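Side-chain contact in RagB/SusD domain protein (Flavobacterium johnsoniae, PDB 5J90), which binds chitin and, as a SusD-like lipoprotein, probably serves chitin uptake at the outer membrane: residues 296-301 with 388-393. Sequence-based numbering, arbitrary orientation.
Sequences EYKGVR and VDPNFP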
# COMPACT_ATOMS: atom_id res chain seq x y z
N GLU A 296 -24.47 35.85 6.85
CA GLU A 296 -23.14 35.26 6.91
C GLU A 296 -23.15 33.81 6.46
O GLU A 296 -24.14 33.10 6.64
CB GLU A 296 -22.56 35.35 8.32
CG GLU A 296 -22.30 36.77 8.82
CD GLU A 296 -21.61 36.79 10.18
OE1 GLU A 296 -20.65 36.00 10.37
OE2 GLU A 296 -22.03 37.58 11.05
N TYR A 297 -22.04 33.38 5.86
CA TYR A 297 -21.82 31.97 5.55
C TYR A 297 -21.04 31.33 6.68
O TYR A 297 -19.88 31.66 6.90
CB TYR A 297 -21.07 31.83 4.22
CG TYR A 297 -21.87 32.38 3.07
CD1 TYR A 297 -22.90 31.65 2.50
CD2 TYR A 297 -21.62 33.66 2.57
CE1 TYR A 297 -23.66 32.16 1.46
CE2 TYR A 297 -22.37 34.18 1.53
CZ TYR A 297 -23.39 33.42 0.98
OH TYR A 297 -24.15 33.92 -0.05
N LYS A 298 -21.68 30.41 7.40
CA LYS A 298 -21.06 29.78 8.55
C LYS A 298 -21.14 28.26 8.46
O LYS A 298 -22.21 27.70 8.26
CB LYS A 298 -21.70 30.24 9.87
CG LYS A 298 -21.37 31.68 10.25
CD LYS A 298 -19.86 31.90 10.42
CE LYS A 298 -19.26 30.99 11.48
NZ LYS A 298 -17.78 31.14 11.55
N GLY A 299 -19.98 27.61 8.60
CA GLY A 299 -19.91 26.17 8.48
C GLY A 299 -19.73 25.49 9.81
O GLY A 299 -19.36 26.12 10.81
N VAL A 300 -19.99 24.18 9.82
CA VAL A 300 -19.93 23.36 11.01
C VAL A 300 -18.71 22.44 10.94
O VAL A 300 -18.41 21.85 9.89
CB VAL A 300 -21.21 22.52 11.14
CG1 VAL A 300 -21.17 21.65 12.38
CG2 VAL A 300 -22.44 23.44 11.16
N ARG A 301 -17.99 22.31 12.06
CA ARG A 301 -16.82 21.45 12.14
C ARG A 301 -17.25 19.99 12.22
O ARG A 301 -18.22 19.65 12.90
CB ARG A 301 -16.00 21.82 13.39
CG ARG A 301 -14.73 21.03 13.57
CD ARG A 301 -13.55 21.77 13.01
NE ARG A 301 -12.32 20.99 13.15
CZ ARG A 301 -11.30 21.31 13.95
NH1 ARG A 301 -11.33 22.42 14.69
NH2 ARG A 301 -10.24 20.52 13.99
N VAL A 388 -13.89 29.75 13.05
CA VAL A 388 -14.43 30.01 14.38
C VAL A 388 -15.85 29.47 14.54
O VAL A 388 -16.71 29.71 13.70
CB VAL A 388 -14.45 31.53 14.68
CG1 VAL A 388 -15.16 31.81 16.01
CG2 VAL A 388 -13.04 32.09 14.70
N ASP A 389 -16.06 28.72 15.62
CA ASP A 389 -17.39 28.31 16.06
C ASP A 389 -17.71 29.23 17.24
O ASP A 389 -17.28 28.96 18.36
CB ASP A 389 -17.35 26.84 16.51
CG ASP A 389 -18.73 26.29 16.83
OD1 ASP A 389 -19.68 27.09 16.98
OD2 ASP A 389 -18.87 25.05 16.94
N PRO A 390 -18.47 30.31 16.98
CA PRO A 390 -18.59 31.42 17.94
C PRO A 390 -18.91 31.01 19.38
O PRO A 390 -18.23 31.47 20.30
CB PRO A 390 -19.73 32.26 17.35
CG PRO A 390 -19.64 32.00 15.87
CD PRO A 390 -19.28 30.54 15.77
N ASN A 391 -19.90 30.15 19.58
CA ASN A 391 -20.28 29.75 20.93
C ASN A 391 -19.56 28.51 21.46
O ASN A 391 -19.78 28.09 22.60
CB ASN A 391 -21.80 29.56 21.03
CG ASN A 391 -22.56 30.84 20.78
OD1 ASN A 391 -22.06 31.93 21.06
ND2 ASN A 391 -23.76 30.72 20.23
N PHE A 392 -18.70 27.92 20.63
CA PHE A 392 -17.94 26.74 21.03
C PHE A 392 -16.51 26.82 20.49
O PHE A 392 -16.15 26.10 19.56
CB PHE A 392 -18.63 25.47 20.54
CG PHE A 392 -20.06 25.35 20.99
CD1 PHE A 392 -20.36 24.80 22.23
CD2 PHE A 392 -21.09 25.81 20.19
CE1 PHE A 392 -21.67 24.69 22.65
CE2 PHE A 392 -22.41 25.71 20.62
CZ PHE A 392 -22.70 25.15 21.85
N PRO A 393 -15.69 27.70 21.08
CA PRO A 393 -14.34 27.98 20.58
C PRO A 393 -13.42 26.76 20.60
O PRO A 393 -12.39 26.79 19.92
CB PRO A 393 -13.83 29.08 21.52
CG PRO A 393 -14.70 29.00 22.73
CD PRO A 393 -16.04 28.55 22.24
O HOH W 1 -18.50 23.88 14.36
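K298 meets V388 through a folded side chain: with CG opposite the carbonyl carbon (chi1 -71°) and further bends at chi2 and chi3, the chain curls and then delivers the ammonium group to the facing loop. There K298 NZ donates to the backbone oxygen V388 O at 2.8 Å, lying in the carbonyl plane with a C=O...N angle of 154°. Lysine suits the place because its ammonium group can serve several acceptors; the same NZ also forms a salt bridge with E272, whose negative charge would favour the protonated state. The apolar contact is slight: K298 CE rests 4.3 Å from CD of the P390 ring, while V388, whose CB points away from the other loop, offers only its backbone oxygen to the lysine. A second link runs through water, which accepts from R301 N at 2.8 Å and donates to D389 OD2 at 2.9 Å. Aspartate suits this site because the same oxygen also hydrogen-bonds H312 and N395, which would fix its orientation. P390, its ring restricting phi to near -49°, suits the i+1 position of a type I turn. The contact joins two long loops, one making the turn D389-F392, at the edge of a helix-rich SusD-like fold.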